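Putative TIM-barrel metal-dependent hydrolase (Mycobacterium avium subsp. paratuberculosis S397, PDB 4DZI) is probably a metal-dependent hydrolase of the amidohydrolase superfamily, binding two metal ions, here cadmium, in the active site of a TIM barrel. Local coordinates at residues R8-D13 and N388-L393; V12-Y17 and Q113-A118. All blocks are in the same frame, centred on the assembly; numbering follows the deposited sequence.

Both interactions are buried and use strand 9-15, and they share Val12 and Asp13. Interaction 1 joins the outer side of this strand to helix 378-393, the last long helix of the chain. Its chemistry is wholly apolar, with Leu390 at an exposed edge. Interaction 2 sets residues 12-17 beside residues 113-118 of the neighbouring parallel strand. It is more polar, and a water carries part of it. The two contacts meet directly: Val9 O lies 2.8 Å from Glu116 N, a probable hydrogen bond between the strands. Asp13 takes the shared strand to the cadmium site, where His15 of interaction 2 joins it.

Interaction 1. Residues R8-D13 and N388-L393; sequences RVIDVD and NALDLL. With CD (cadmium ion), chain Q.
Ile10 and Val12 face Ala389 across the joint between the first strand of the TIM barrel and helix 378-393. Both side chains leave the strand toward the helix, and the methyl of Ala389 points back at them. With Ile10 CG2 anti to the backbone N, that methyl is the branch that meets Ala389 CB, at 3.5 Å. Val12 CG1 comes to the same Ala389 methyl from further along the chain, at 3.7 Å. Ala389 CB therefore touches a branch of each residue. The small side chain lets the strand and helix come close, with the CA atoms of Ile10 and Ala389 6.6 Å apart. Leu390 adds a looser contact at the exposed edge, where its CG lies 4.3 Å from Ile10 CG1.

Asp11 points away from the helix. Its OD1 accepts from Asp13 N at 3.1 Å, with an N-H...O angle of 162°, and closes an Asx turn where the chain bends at Val12. Ser355 OG binds the other oxygen, OD2. Beyond the bend, Asp13 reaches the metal site completed by His15, His230, Glu293 and Asp356. Its carboxylate grips one cadmium unevenly: OD1 is 2.2 Å from the ion and OD2 2.6 Å.

Interaction 2. Residues V12-Y17 and Q113-A118; sequences VDNHYY and QDIETA. With CD (cadmium ion), chain Q.
The backbones of residues 12-17 and 113-118 bend at Val12 and Glu116, in neighbouring parallel strands, and leave Asn14 facing Ala118. The contact centres on the amide of Asn14. Its OD1 is 3.9 Å from Ala118 CB, so the methyl packs against the oxygen end of the group. Asn14 CB and CG also lie close to this methyl. Ile115 CD1 makes a more distant contact with the same oxygen, at 4.5 Å.

These are the first two parallel strands of the TIM barrel, and the first carries Asp-X-His, where many amidohydrolases have His-X-His. Asn14 is the middle residue: it points toward the second strand, while Asp13 points away from it, to the metal side.

The other end of the Asn14 amide turns back to its own strand. Asn14 ND2 donates to Asp13 O at 2.9 Å, meeting the carbonyl from above its plane, 43° out of it. This bond helps to fix the rotation of the amide. A water then links the segments, donating to both Asn14 OD1, at 2.6 Å, and Gln113 OE1. Gln113 extends toward the contact from the end of helix 103-113, and Asp114 follows it with positive phi in a Schellman motif.

His15 has its ring carbon CG anti to the carbonyl carbon, chi1 -66°, and presents NE2 to the cadmium at 2.2 Å. Asp13 OD1 and His15 NE2 are 3.1 Å apart as fellow ligands of that ion.

Interaction 1. Residues R8-D13 and N388-L393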
loop_
_atom_site.group_PDB
_atom_site.type_symbol
_atom_site.label_atom_id
_atom_site.label_comp_id
_atom_site.label_asym_id
_atom_site.label_seq_id
_atom_site.Cartn_x
_atom_site.Cartn_y
_atom_site.Cartn_z
ATOM N N ARG C 8 -10.149 -27.216 25.462
ATOM C CA ARG C 8 -8.780 -26.767 25.096
ATOM C C ARG C 8 -8.883 -25.993 23.803
ATOM O O ARG C 8 -9.758 -26.241 23.006
ATOM C CB ARG C 8 -7.830 -27.949 24.927
ATOM C CG ARG C 8 -7.607 -28.732 26.229
ATOM C CD ARG C 8 -7.115 -30.147 25.916
ATOM N NE ARG C 8 -8.150 -30.931 25.226
ATOM C CZ ARG C 8 -7.930 -32.123 24.672
ATOM N NH1 ARG C 8 -8.908 -32.784 24.052
ATOM N NH2 ARG C 8 -6.711 -32.641 24.728
ATOM N N VAL C 9 -7.943 -25.076 23.590
ATOM C CA VAL C 9 -7.988 -24.265 22.380
ATOM C C VAL C 9 -6.980 -24.747 21.356
ATOM O O VAL C 9 -6.086 -25.548 21.658
ATOM C CB VAL C 9 -7.775 -22.779 22.709
ATOM C CG1 VAL C 9 -8.842 -22.309 23.700
ATOM C CG2 VAL C 9 -6.384 -22.521 23.284
ATOM N N ILE C 10 -7.109 -24.263 20.116
ATOM C CA ILE C 10 -6.156 -24.564 19.062
ATOM C C ILE C 10 -5.574 -23.187 18.682
ATOM O O ILE C 10 -6.309 -22.339 18.225
ATOM C CB ILE C 10 -6.862 -25.167 17.835
ATOM C CG1 ILE C 10 -7.700 -26.394 18.240
ATOM C CG2 ILE C 10 -5.840 -25.458 16.714
ATOM C CD1 ILE C 10 -6.896 -27.590 18.668
ATOM N N ASP C 11 -4.292 -22.975 18.938
ATOM C CA ASP C 11 -3.636 -21.660 18.754
ATOM C C ASP C 11 -2.895 -21.684 17.428
ATOM O O ASP C 11 -1.916 -22.440 17.275
ATOM C CB ASP C 11 -2.653 -21.466 19.919
ATOM C CG ASP C 11 -2.158 -20.034 20.041
ATOM O OD1 ASP C 11 -2.103 -19.354 19.001
ATOM O OD2 ASP C 11 -1.807 -19.600 21.173
ATOM N N VAL C 12 -3.329 -20.883 16.441
ATOM C CA VAL C 12 -2.694 -20.972 15.118
ATOM C C VAL C 12 -1.428 -20.111 14.989
ATOM O O VAL C 12 -0.806 -20.065 13.926
ATOM C CB VAL C 12 -3.674 -20.649 13.961
ATOM C CG1 VAL C 12 -4.958 -21.523 14.071
ATOM C CG2 VAL C 12 -4.035 -19.163 13.913
ATOM N N ASP C 13 -1.028 -19.455 16.073
ATOM C CA ASP C 13 0.184 -18.628 15.985
ATOM C C ASP C 13 1.003 -18.788 17.243
ATOM O O ASP C 13 0.787 -18.093 18.243
ATOM C CB ASP C 13 -0.151 -17.142 15.828
ATOM C CG ASP C 13 1.053 -16.320 15.450
ATOM O OD1 ASP C 13 2.190 -16.875 15.388
ATOM O OD2 ASP C 13 0.851 -15.098 15.257
ATOM N N ASN C 388 -12.689 -23.551 14.066
ATOM C CA ASN C 388 -12.340 -23.050 12.748
ATOM C C ASN C 388 -10.950 -23.519 12.329
ATOM O O ASN C 388 -10.706 -23.764 11.163
ATOM C CB ASN C 388 -12.343 -21.528 12.730
ATOM C CG ASN C 388 -13.750 -20.958 12.854
ATOM O OD1 ASN C 388 -14.742 -21.654 12.638
ATOM N ND2 ASN C 388 -13.837 -19.691 13.197
ATOM N N ALA C 389 -10.023 -23.586 13.277
ATOM C CA ALA C 389 -8.658 -24.061 12.984
ATOM C C ALA C 389 -8.705 -25.529 12.540
ATOM O O ALA C 389 -7.980 -25.925 11.654
ATOM C CB ALA C 389 -7.763 -23.910 14.202
ATOM N N LEU C 390 -9.560 -26.326 13.192
ATOM C CA LEU C 390 -9.675 -27.731 12.806
ATOM C C LEU C 390 -10.297 -27.825 11.417
ATOM O O LEU C 390 -9.873 -28.648 10.598
ATOM C CB LEU C 390 -10.491 -28.502 13.857
ATOM C CG LEU C 390 -9.734 -28.607 15.178
ATOM C CD1 LEU C 390 -10.670 -29.079 16.292
ATOM C CD2 LEU C 390 -8.561 -29.565 15.023
ATOM N N ASP C 391 -11.239 -26.927 11.107
ATOM C CA ASP C 391 -11.785 -26.864 9.746
ATOM C C ASP C 391 -10.694 -26.538 8.692
ATOM O O ASP C 391 -10.615 -27.147 7.617
ATOM C CB ASP C 391 -12.826 -25.759 9.665
ATOM C CG ASP C 391 -14.147 -26.089 10.366
ATOM O OD1 ASP C 391 -14.398 -27.229 10.813
ATOM O OD2 ASP C 391 -14.957 -25.154 10.481
ATOM N N LEU C 392 -9.850 -25.547 9.004
ATOM C CA LEU C 392 -8.747 -25.175 8.142
ATOM C C LEU C 392 -7.822 -26.351 7.815
ATOM O O LEU C 392 -7.439 -26.519 6.670
ATOM C CB LEU C 392 -7.952 -24.032 8.788
ATOM C CG LEU C 392 -6.584 -23.739 8.179
ATOM C CD1 LEU C 392 -6.661 -23.102 6.774
ATOM C CD2 LEU C 392 -5.852 -22.796 9.158
ATOM N N LEU C 393 -7.473 -27.151 8.828
ATOM C CA LEU C 393 -6.513 -28.216 8.633
ATOM C C LEU C 393 -7.153 -29.389 7.910
ATOM O O LEU C 393 -6.488 -30.083 7.125
ATOM C CB LEU C 393 -6.029 -28.713 9.993
ATOM C CG LEU C 393 -5.125 -27.703 10.713
ATOM C CD1 LEU C 393 -4.765 -28.282 12.063
ATOM C CD2 LEU C 393 -3.892 -27.466 9.862
HETATM CD CD CD Q . 3.391 -15.080 14.843
#

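Interaction 2. Residues V12-Y17 and Q113-A118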
loop_
_atom_site.group_PDB
_atom_site.type_symbol
_atom_site.label_atom_id
_atom_site.label_comp_id
_atom_site.label_asym_id
_atom_site.label_seq_id
_atom_site.Cartn_x
_atom_site.Cartn_y
_atom_site.Cartn_z
ATOM N N VAL C 12 -3.329 -20.883 16.441
ATOM C CA VAL C 12 -2.694 -20.972 15.118
ATOM C C VAL C 12 -1.428 -20.111 14.989
ATOM O O VAL C 12 -0.806 -20.065 13.926
ATOM C CB VAL C 12 -3.674 -20.649 13.961
ATOM C CG1 VAL C 12 -4.958 -21.523 14.071
ATOM C CG2 VAL C 12 -4.035 -19.163 13.913
ATOM N N ASP C 13 -1.028 -19.455 16.073
ATOM C CA ASP C 13 0.184 -18.628 15.985
ATOM C C ASP C 13 1.003 -18.788 17.243
ATOM O O ASP C 13 0.787 -18.093 18.243
ATOM C CB ASP C 13 -0.151 -17.142 15.828
ATOM C CG ASP C 13 1.053 -16.320 15.450
ATOM O OD1 ASP C 13 2.190 -16.875 15.388
ATOM O OD2 ASP C 13 0.851 -15.098 15.257
ATOM N N ASN C 14 1.972 -19.706 17.151
ATOM C CA ASN C 14 2.960 -19.838 18.216
ATOM C C ASN C 14 4.338 -19.886 17.586
ATOM O O ASN C 14 4.488 -20.177 16.411
ATOM C CB ASN C 14 2.713 -21.134 19.019
ATOM C CG ASN C 14 1.987 -20.912 20.338
ATOM O OD1 ASN C 14 2.313 -21.571 21.344
ATOM N ND2 ASN C 14 0.948 -20.080 20.338
ATOM N N HIS C 15 5.360 -19.538 18.374
ATOM C CA HIS C 15 6.748 -19.589 17.891
ATOM C C HIS C 15 7.708 -20.398 18.743
ATOM O O HIS C 15 7.495 -20.560 19.938
ATOM C CB HIS C 15 7.295 -18.150 17.734
ATOM C CG HIS C 15 6.585 -17.378 16.664
ATOM N ND1 HIS C 15 6.931 -17.480 15.374
ATOM C CD2 HIS C 15 5.466 -16.547 16.711
ATOM C CE1 HIS C 15 6.099 -16.737 14.618
ATOM N NE2 HIS C 15 5.204 -16.163 15.421
ATOM N N TYR C 16 8.748 -20.912 18.092
ATOM C CA TYR C 16 9.981 -21.321 18.755
ATOM C C TYR C 16 11.031 -20.246 18.443
ATOM O O TYR C 16 10.826 -19.377 17.567
ATOM C CB TYR C 16 10.449 -22.689 18.240
ATOM C CG TYR C 16 10.354 -22.797 16.755
ATOM C CD1 TYR C 16 11.295 -22.174 15.915
ATOM C CD2 TYR C 16 9.304 -23.499 16.152
ATOM C CE1 TYR C 16 11.176 -22.252 14.529
ATOM C CE2 TYR C 16 9.173 -23.571 14.760
ATOM C CZ TYR C 16 10.120 -22.956 13.956
ATOM O OH TYR C 16 10.010 -23.008 12.593
ATOM N N TYR C 17 12.162 -20.297 19.152
ATOM C CA TYR C 17 13.305 -19.470 18.797
ATOM C C TYR C 17 14.346 -20.454 18.272
ATOM O O TYR C 17 14.741 -21.418 18.962
ATOM C CB TYR C 17 13.804 -18.708 20.015
ATOM C CG TYR C 17 12.865 -17.589 20.438
ATOM C CD1 TYR C 17 12.477 -16.609 19.522
ATOM C CD2 TYR C 17 12.312 -17.526 21.711
ATOM C CE1 TYR C 17 11.642 -15.559 19.876
ATOM C CE2 TYR C 17 11.451 -16.505 22.070
ATOM C CZ TYR C 17 11.105 -15.520 21.148
ATOM O OH TYR C 17 10.279 -14.480 21.530
ATOM N N GLN C 113 -1.285 -23.836 29.644
ATOM C CA GLN C 113 -1.972 -22.789 28.881
ATOM C C GLN C 113 -3.337 -23.211 28.352
ATOM O O GLN C 113 -4.068 -22.397 27.791
ATOM C CB GLN C 113 -1.105 -22.428 27.669
ATOM C CG GLN C 113 0.116 -21.594 28.023
ATOM C CD GLN C 113 1.075 -21.474 26.852
ATOM O OE1 GLN C 113 1.227 -22.395 26.030
ATOM N NE2 GLN C 113 1.799 -20.332 26.802
ATOM N N ASP C 114 -3.648 -24.476 28.504
ATOM C CA ASP C 114 -4.867 -25.101 27.946
ATOM C C ASP C 114 -4.949 -25.118 26.425
ATOM O O ASP C 114 -5.998 -25.057 25.869
ATOM C CB ASP C 114 -6.170 -24.574 28.545
ATOM C CG ASP C 114 -7.242 -25.683 28.645
ATOM O OD1 ASP C 114 -6.903 -26.769 29.104
ATOM O OD2 ASP C 114 -8.348 -25.484 28.288
ATOM N N ILE C 115 -3.799 -25.239 25.795
ATOM C CA ILE C 115 -3.737 -25.385 24.340
ATOM C C ILE C 115 -3.612 -26.879 23.976
ATOM O O ILE C 115 -2.668 -27.561 24.423
ATOM C CB ILE C 115 -2.529 -24.606 23.784
ATOM C CG1 ILE C 115 -2.689 -23.102 24.057
ATOM C CG2 ILE C 115 -2.410 -24.857 22.285
ATOM C CD1 ILE C 115 -1.398 -22.331 23.739
ATOM N N GLU C 116 -4.572 -27.401 23.202
ATOM C CA GLU C 116 -4.444 -28.769 22.708
ATOM C C GLU C 116 -3.423 -28.842 21.594
ATOM O O GLU C 116 -2.516 -29.691 21.606
ATOM C CB GLU C 116 -5.773 -29.323 22.177
ATOM C CG GLU C 116 -5.525 -30.635 21.453
ATOM C CD GLU C 116 -6.784 -31.341 20.974
ATOM O OE1 GLU C 116 -7.912 -30.846 21.192
ATOM O OE2 GLU C 116 -6.616 -32.413 20.357
ATOM N N THR C 117 -3.551 -27.952 20.602
ATOM C CA THR C 117 -2.626 -27.999 19.464
ATOM C C THR C 117 -2.165 -26.575 19.177
ATOM O O THR C 117 -2.977 -25.677 19.200
ATOM C CB THR C 117 -3.295 -28.593 18.195
ATOM O OG1 THR C 117 -3.741 -29.940 18.473
ATOM C CG2 THR C 117 -2.335 -28.662 16.997
ATOM N N ALA C 118 -0.869 -26.406 18.961
ATOM C CA ALA C 118 -0.306 -25.106 18.599
ATOM C C ALA C 118 0.299 -25.241 17.216
ATOM O O ALA C 118 0.971 -26.253 16.946
ATOM C CB ALA C 118 0.787 -24.745 19.592
HETATM CD CD CD Q . 3.391 -15.080 14.843
HETATM O O HOH W 1 2.608 -22.585 23.718
#